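Local coordinates for protein alginate lyase (Bacteroides ovatus, PDB 3NNB) that probably cleaves the glycosidic linkages of alginate by beta-elimination, as expected of an alginate lyase built on a helical toroid fold, at residues A[32-37]-A[112-117]; A[229-234]-A[241-246]; A[245-250]-A[297-302]. All coordinates share one frame; numbering follows the deposited sequence.

Interaction 1: residues A[32-37]-A[112-117]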
# COMPACT_ATOMS: atom_id res chain seq x y z
N THR A 32 3.64 -5.79 -21.31
CA THR A 32 3.05 -6.59 -20.22
C THR A 32 1.97 -5.79 -19.46
O THR A 32 0.91 -6.34 -19.11
CB THR A 32 4.15 -7.13 -19.29
OG1 THR A 32 4.89 -8.08 -20.04
CG2 THR A 32 3.55 -7.83 -18.07
N LEU A 33 2.22 -4.52 -19.25
CA LEU A 33 1.22 -3.63 -18.61
C LEU A 33 -0.06 -3.58 -19.43
O LEU A 33 -1.17 -3.72 -18.88
CB LEU A 33 1.78 -2.23 -18.39
CG LEU A 33 0.83 -1.15 -17.93
CD1 LEU A 33 0.33 -1.49 -16.45
CD2 LEU A 33 1.44 0.24 -18.04
N LEU A 34 0.06 -3.38 -20.74
CA LEU A 34 -1.15 -3.35 -21.56
C LEU A 34 -1.87 -4.68 -21.61
O LEU A 34 -3.10 -4.72 -21.68
CB LEU A 34 -0.88 -2.82 -22.96
CG LEU A 34 -0.24 -1.43 -23.03
CD1 LEU A 34 -0.12 -0.90 -24.49
CD2 LEU A 34 -0.91 -0.41 -22.16
N ARG A 35 -1.11 -5.79 -21.56
CA ARG A 35 -1.72 -7.11 -21.40
C ARG A 35 -2.46 -7.25 -20.09
O ARG A 35 -3.55 -7.79 -20.07
CB ARG A 35 -0.69 -8.22 -21.54
CG ARG A 35 -0.28 -8.47 -22.97
CD ARG A 35 0.68 -9.65 -23.07
NE ARG A 35 1.54 -9.54 -24.26
N ASP A 36 -1.88 -6.79 -18.98
CA ASP A 36 -2.56 -6.82 -17.69
C ASP A 36 -3.86 -5.96 -17.80
O ASP A 36 -4.90 -6.32 -17.25
CB ASP A 36 -1.69 -6.22 -16.57
CG ASP A 36 -0.53 -7.11 -16.15
OD1 ASP A 36 -0.46 -8.30 -16.56
OD2 ASP A 36 0.29 -6.58 -15.39
N ALA A 37 -3.80 -4.82 -18.46
CA ALA A 37 -4.97 -3.96 -18.59
C ALA A 37 -6.03 -4.64 -19.42
O ALA A 37 -7.21 -4.56 -19.12
CB ALA A 37 -4.57 -2.62 -19.26
N GLY A 112 -5.26 2.79 -14.96
CA GLY A 112 -4.83 4.16 -14.98
C GLY A 112 -3.42 4.27 -15.56
O GLY A 112 -3.14 5.14 -16.38
N LEU A 113 -2.54 3.39 -15.12
CA LEU A 113 -1.19 3.32 -15.68
C LEU A 113 -1.24 3.00 -17.19
O LEU A 113 -0.55 3.62 -17.99
CB LEU A 113 -0.37 2.28 -14.94
CG LEU A 113 0.15 2.73 -13.58
CD1 LEU A 113 0.77 1.51 -12.87
CD2 LEU A 113 1.15 3.90 -13.66
N ALA A 114 -2.07 2.04 -17.57
CA ALA A 114 -2.22 1.71 -18.99
C ALA A 114 -2.73 2.90 -19.79
O ALA A 114 -2.21 3.17 -20.91
CB ALA A 114 -3.17 0.48 -19.18
N TYR A 115 -3.74 3.63 -19.27
CA TYR A 115 -4.18 4.84 -19.94
C TYR A 115 -3.01 5.88 -20.07
O TYR A 115 -2.78 6.49 -21.12
CB TYR A 115 -5.37 5.48 -19.23
CG TYR A 115 -5.67 6.84 -19.79
CD1 TYR A 115 -6.33 6.96 -21.01
CD2 TYR A 115 -5.23 7.98 -19.17
CE1 TYR A 115 -6.53 8.21 -21.60
CE2 TYR A 115 -5.46 9.23 -19.74
CZ TYR A 115 -6.08 9.33 -20.94
OH TYR A 115 -6.31 10.58 -21.48
N TYR A 116 -2.26 6.07 -18.99
CA TYR A 116 -1.16 7.03 -18.99
C TYR A 116 -0.14 6.73 -20.06
O TYR A 116 0.28 7.63 -20.81
CB TYR A 116 -0.50 7.05 -17.61
CG TYR A 116 0.58 8.10 -17.49
CD1 TYR A 116 0.28 9.45 -17.67
CD2 TYR A 116 1.88 7.75 -17.18
CE1 TYR A 116 1.30 10.42 -17.54
CE2 TYR A 116 2.90 8.71 -17.04
CZ TYR A 116 2.58 10.03 -17.22
OH TYR A 116 3.58 10.98 -17.11
N PHE A 117 0.24 5.46 -20.16
CA PHE A 117 1.32 5.07 -21.07
C PHE A 117 0.85 5.00 -22.53
O PHE A 117 1.64 5.27 -23.44
CB PHE A 117 1.96 3.76 -20.62
CG PHE A 117 2.99 3.95 -19.54
CD1 PHE A 117 4.28 4.35 -19.86
CD2 PHE A 117 2.68 3.77 -18.22
CE1 PHE A 117 5.22 4.55 -18.85
CE2 PHE A 117 3.62 3.99 -17.21
CZ PHE A 117 4.88 4.38 -17.53
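Leu-34 and Ala-114 mark the closest backbone approach, 5.8 Å from CA to CA, where the helical segments 32-37 and 112-117 run with their axes 9.2 Å apart and their N-to-C directions 130° from each other. Directly beside that point the two alanines meet: Ala-37 CB stands 3.4 Å from Ala-114 CB, tighter than methyl groups usually pack. The small residue suits both positions, because the methyl groups already meet at less than the usual distance. Leu-34 covers the same methyl from another direction, with its CD2 3.8 Å from Ala-114 CB. The contact belongs to the all-helical body of the enzyme, consistent with the incomplete toroid of helices known from alginate lyases of this type; here helix 27-41 packs on helix 98-118, and Tyr-123 of helix 121-136 touches both alanines. Leu-33 carries the other half. Its CG is anti to the backbone N (chi1 171°), and the branched end beyond it reaches two residues one helical turn apart. CD1 lies 4.1 Å from Leu-113 CB, while CD2 meets the Phe-117 ring at CD2, 3.7 Å away, coming in obliquely. The leucine crosses both of these side chains at about a right angle, and its two methyls divide between them. Phe-117 is broad enough to meet Leu-33 and also to reach Leu-14 and Val-17 of helix 11-19. Near the apolar patch, Asp-36 forms a salt bridge with Arg-374, whose side chain also touches Leu-33 and Leu-113.

Interaction 2: residues A[229-234]-A[241-246]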
# COMPACT_ATOMS: atom_id res chain seq x y z
N GLN A 229 -1.05 6.89 5.00
CA GLN A 229 -2.36 6.91 4.37
C GLN A 229 -3.04 8.24 4.70
O GLN A 229 -3.57 8.88 3.81
CB GLN A 229 -3.23 5.77 4.93
CG GLN A 229 -2.75 4.37 4.60
CD GLN A 229 -3.86 3.34 4.82
OE1 GLN A 229 -4.84 3.32 4.06
NE2 GLN A 229 -3.69 2.45 5.82
N LEU A 230 -2.99 8.68 5.96
CA LEU A 230 -3.63 9.96 6.31
C LEU A 230 -3.05 11.10 5.44
O LEU A 230 -3.78 11.96 4.91
CB LEU A 230 -3.46 10.26 7.80
CG LEU A 230 -4.23 11.50 8.30
CD1 LEU A 230 -5.74 11.21 8.32
CD2 LEU A 230 -3.70 11.89 9.71
N THR A 231 -1.73 11.07 5.27
CA THR A 231 -1.02 12.12 4.51
C THR A 231 -1.47 12.10 3.05
O THR A 231 -1.83 13.14 2.49
CB THR A 231 0.47 11.97 4.65
OG1 THR A 231 0.83 12.07 6.03
CG2 THR A 231 1.22 13.09 3.87
N ALA A 232 -1.45 10.92 2.44
CA ALA A 232 -1.83 10.80 1.04
C ALA A 232 -3.30 11.22 0.83
O ALA A 232 -3.62 11.90 -0.17
CB ALA A 232 -1.66 9.36 0.57
N TYR A 233 -4.21 10.79 1.71
CA TYR A 233 -5.65 11.07 1.52
C TYR A 233 -5.91 12.56 1.79
O TYR A 233 -6.71 13.18 1.10
CB TYR A 233 -6.54 10.18 2.37
CG TYR A 233 -6.24 8.71 2.16
CD1 TYR A 233 -5.62 8.26 1.04
CD2 TYR A 233 -6.53 7.76 3.16
CE1 TYR A 233 -5.28 6.89 0.88
CE2 TYR A 233 -6.25 6.45 3.00
CZ TYR A 233 -5.60 5.99 1.88
OH TYR A 233 -5.22 4.67 1.77
N ALA A 234 -5.17 13.12 2.75
CA ALA A 234 -5.26 14.57 3.01
C ALA A 234 -4.88 15.35 1.75
O ALA A 234 -5.58 16.29 1.36
CB ALA A 234 -4.36 14.97 4.23
N ASP A 241 -2.56 21.24 4.82
CA ASP A 241 -2.12 21.52 6.17
C ASP A 241 -2.07 20.26 7.01
O ASP A 241 -1.12 20.07 7.76
CB ASP A 241 -2.98 22.59 6.87
CG ASP A 241 -2.76 24.00 6.30
OD1 ASP A 241 -1.83 24.25 5.50
OD2 ASP A 241 -3.58 24.87 6.66
N LEU A 242 -3.09 19.40 6.91
CA LEU A 242 -3.09 18.15 7.66
C LEU A 242 -1.93 17.26 7.19
O LEU A 242 -1.31 16.59 8.01
CB LEU A 242 -4.41 17.37 7.47
CG LEU A 242 -4.57 16.01 8.17
CD1 LEU A 242 -4.31 16.01 9.69
CD2 LEU A 242 -6.02 15.45 7.90
N ALA A 243 -1.68 17.21 5.89
CA ALA A 243 -0.56 16.45 5.34
C ALA A 243 0.76 16.97 5.90
O ALA A 243 1.59 16.19 6.38
CB ALA A 243 -0.54 16.50 3.82
N MSE A 244 0.94 18.30 5.88
CA MSE A 244 2.17 18.92 6.41
C MSE A 244 2.40 18.58 7.90
O MSE A 244 3.52 18.22 8.29
CB MSE A 244 2.13 20.45 6.18
CG MSE A 244 3.45 21.16 6.32
SE MSE A 244 4.67 20.73 4.88
CE MSE A 244 3.75 21.57 3.39
N LYS A 245 1.35 18.67 8.70
CA LYS A 245 1.44 18.37 10.12
C LYS A 245 1.87 16.92 10.34
O LYS A 245 2.73 16.64 11.16
CB LYS A 245 0.11 18.62 10.81
CG LYS A 245 0.03 18.06 12.21
CD LYS A 245 -1.37 18.21 12.79
CE LYS A 245 -1.36 18.07 14.31
NZ LYS A 245 -1.02 16.69 14.76
N THR A 246 1.24 16.00 9.61
CA THR A 246 1.49 14.57 9.77
C THR A 246 2.94 14.26 9.36
O THR A 246 3.64 13.49 10.01
CB THR A 246 0.45 13.75 8.96
OG1 THR A 246 -0.85 14.18 9.34
CG2 THR A 246 0.60 12.23 9.24
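Thr-231 and Ala-243 bring the two backbones to 4.4 Å, CA to CA, in a nearly antiparallel helix pair: segments 229-234 and 241-246 have axes 8.1 Å apart and directions 156° from each other. Small residues permit this close spacing. Ala-234 CB sits 3.9 Å from Ala-243 N, so its methyl rests almost on the opposite backbone, and Leu-242 CB lies 4.0 Å from the same Ala-234 CB. Ala-243 in turn receives the methyl of Thr-231, CG2 to CB 3.8 Å. The two threonines slide past each other in opposite directions, and Thr-231 OG1 comes within 3.2 Å of Thr-246 CG2, a hydroxyl against a methyl. Each hydroxyl has its acceptor in its own helix: Thr-231 OG1 bonds to the carbonyl O of Asp-227, and Thr-246 OG1 gives its proton to Leu-242 O at 2.8 Å. In Thr-246 the hydroxyl is anti to the carbonyl carbon (chi1 -53°), which turns it back toward the preceding turn. Leu-242 O thereby accepts twice, from Thr-246 OG1 and Thr-246 N on opposite faces of its carbonyl plane. Threonine thus suits a buried helix face, since its hydroxyl can be satisfied locally while its methyl packs. At the other flank Leu-230 CD2 lies 3.7 Å from Thr-246 OG1 and also touches Leu-242 CD1, crossing both side chains at about a right angle; Met-206 of helix 189-208 packs on Leu-230, and Val-203 and Gln-207 pack on Leu-242. Only a few residues join helix 221-236 to helix 240-258, making this a helical hairpin, the kind of antiparallel helix pair from which alpha/alpha toroid enzymes of the six-hairpin clan are built.

Interaction 3: residues A[245-250]-A[297-302]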
# COMPACT_ATOMS: atom_id res chain seq x y z
N LYS A 245 1.35 18.67 8.70
CA LYS A 245 1.44 18.37 10.12
C LYS A 245 1.87 16.92 10.34
O LYS A 245 2.73 16.64 11.16
CB LYS A 245 0.11 18.62 10.81
CG LYS A 245 0.03 18.06 12.21
CD LYS A 245 -1.37 18.21 12.79
CE LYS A 245 -1.36 18.07 14.31
NZ LYS A 245 -1.02 16.69 14.76
N THR A 246 1.24 16.00 9.61
CA THR A 246 1.49 14.57 9.77
C THR A 246 2.94 14.26 9.36
O THR A 246 3.64 13.49 10.01
CB THR A 246 0.45 13.75 8.96
OG1 THR A 246 -0.85 14.18 9.34
CG2 THR A 246 0.60 12.23 9.24
N ILE A 247 3.38 14.89 8.29
CA ILE A 247 4.79 14.75 7.83
C ILE A 247 5.78 15.26 8.87
O ILE A 247 6.77 14.60 9.20
CB ILE A 247 5.00 15.44 6.48
CG1 ILE A 247 4.24 14.68 5.37
CG2 ILE A 247 6.51 15.52 6.12
CD1 ILE A 247 4.11 15.42 4.03
N GLN A 248 5.52 16.46 9.39
CA GLN A 248 6.45 17.07 10.33
C GLN A 248 6.58 16.29 11.61
O GLN A 248 7.66 16.25 12.18
CB GLN A 248 6.08 18.54 10.54
CG GLN A 248 6.47 19.32 9.25
CD GLN A 248 5.97 20.74 9.18
OE1 GLN A 248 5.16 21.18 10.00
NE2 GLN A 248 6.42 21.46 8.16
N GLU A 249 5.51 15.62 12.03
CA GLU A 249 5.52 14.80 13.23
C GLU A 249 6.05 13.38 13.03
O GLU A 249 6.34 12.67 14.01
CB GLU A 249 4.12 14.76 13.83
CG GLU A 249 3.67 16.11 14.29
CD GLU A 249 2.28 16.10 14.91
OE1 GLU A 249 1.60 15.05 14.98
OE2 GLU A 249 1.89 17.18 15.36
N PHE A 250 6.17 12.96 11.77
CA PHE A 250 6.46 11.56 11.43
C PHE A 250 7.83 11.05 11.95
O PHE A 250 7.90 9.95 12.49
CB PHE A 250 6.26 11.37 9.92
CG PHE A 250 6.47 9.98 9.40
CD1 PHE A 250 5.42 9.06 9.36
CD2 PHE A 250 7.69 9.61 8.86
CE1 PHE A 250 5.60 7.82 8.80
CE2 PHE A 250 7.87 8.37 8.32
CZ PHE A 250 6.81 7.50 8.26
N GLN A 297 9.75 18.43 2.04
CA GLN A 297 10.04 17.95 3.38
C GLN A 297 10.98 16.74 3.34
O GLN A 297 10.71 15.73 2.66
CB GLN A 297 8.75 17.60 4.13
CG GLN A 297 7.69 18.71 4.11
CD GLN A 297 8.21 19.98 4.76
OE1 GLN A 297 8.60 19.95 5.92
NE2 GLN A 297 8.27 21.08 3.99
N ASP A 298 12.11 16.85 4.00
CA ASP A 298 13.15 15.82 3.91
C ASP A 298 12.95 14.82 5.06
O ASP A 298 13.59 14.91 6.09
CB ASP A 298 14.53 16.45 4.00
CG ASP A 298 15.64 15.45 3.72
OD1 ASP A 298 15.36 14.21 3.64
OD2 ASP A 298 16.80 15.88 3.59
N ILE A 299 12.07 13.85 4.84
CA ILE A 299 11.88 12.76 5.80
C ILE A 299 13.05 11.77 5.70
O ILE A 299 13.51 11.22 6.71
CB ILE A 299 10.54 12.07 5.53
CG1 ILE A 299 9.38 13.00 5.91
CG2 ILE A 299 10.44 10.67 6.22
CD1 ILE A 299 9.32 13.32 7.44
N TYR A 300 13.55 11.54 4.49
CA TYR A 300 14.56 10.49 4.30
C TYR A 300 15.77 10.67 5.23
O TYR A 300 16.25 9.71 5.82
CB TYR A 300 15.04 10.40 2.85
CG TYR A 300 15.97 9.26 2.60
CD1 TYR A 300 17.33 9.40 2.77
CD2 TYR A 300 15.49 7.98 2.22
CE1 TYR A 300 18.19 8.32 2.54
CE2 TYR A 300 16.30 6.93 2.02
CZ TYR A 300 17.66 7.08 2.20
OH TYR A 300 18.48 6.02 1.97
N ASN A 301 16.27 11.91 5.33
CA ASN A 301 17.48 12.19 6.08
C ASN A 301 17.24 12.49 7.56
O ASN A 301 18.20 12.79 8.29
CB ASN A 301 18.23 13.36 5.38
CG ASN A 301 18.77 12.96 4.04
OD1 ASN A 301 18.40 13.55 2.98
ND2 ASN A 301 19.61 11.95 4.03
N ALA A 302 15.99 12.38 8.02
CA ALA A 302 15.64 12.68 9.42
C ALA A 302 16.37 11.70 10.32
O ALA A 302 16.26 10.50 10.14
CB ALA A 302 14.13 12.62 9.67
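Ile-299 and Ile-247 form the centre of this contact between helical segment 245-250 and the irregular segment 297-302. The end methyl of Ile-299, CD1, lies 3.8 Å from Ile-247 CG2 and 3.4 Å from Ile-247 O, so it covers both side chain and backbone. Its other branch, CG2, meets the Phe-250 ring obliquely, 4.0 Å from Phe-250 CD2. Beta-branched isoleucine suits the place because its two arms diverge to separate partners; an alanine here would probably leave the Phe-250 ring without its partner on this loop and Ile-247 with only Gln-297 against it, opening a gap beside the helix. Ile-247 CG2 also receives the aliphatic part of Gln-297, 3.6 Å from Gln-297 CB. Farther out along that glutamine, Gln-297 OE1 takes a weak hydrogen bond from Gln-248 NE2, long at 3.5 Å but nearly straight (176°), with the amide planes 63° apart. The contact lays the loop between helices 274-293 and 310-317 against helix 240-258 in the helical fold, and Ala-292 of helix 274-293 packs on both isoleucines. The loop has its own order. Asp-298 OD1 accepts Asn-301 N at 3.0 Å from above the carboxylate plane, an Asx motif, and a type I beta turn runs from Ile-299 to Ala-302. The short carboxylate of Asp-298 suits this reach to the backbone three residues on. Gln-297 NE2 is held by Leu-295 O, which anchors the amide whose oxygen meets Gln-248.

How the interactions relate
The three contacts follow one another along the chain, interaction 1 first. Interactions 2 and 3 are neighbours, their centres 11 Å apart: both use helix 240-258, with Lys-245 and Thr-246 common to their segments, and they touch where Thr-231 CG2 meets Ile-247 CD1 at 3.7 Å. One helix thus packs on helix 221-236 through its earlier turns and on the loop before helix 310-317 through the turns that follow. Interaction 1 lies elsewhere in the fold, its centre 29 Å from that of interaction 2 and 33 Å from that of interaction 3. It ties two helices of the earlier part of the chain, 27-41 and 98-118, to each other, whereas interactions 2 and 3 bind later elements round helix 240-258.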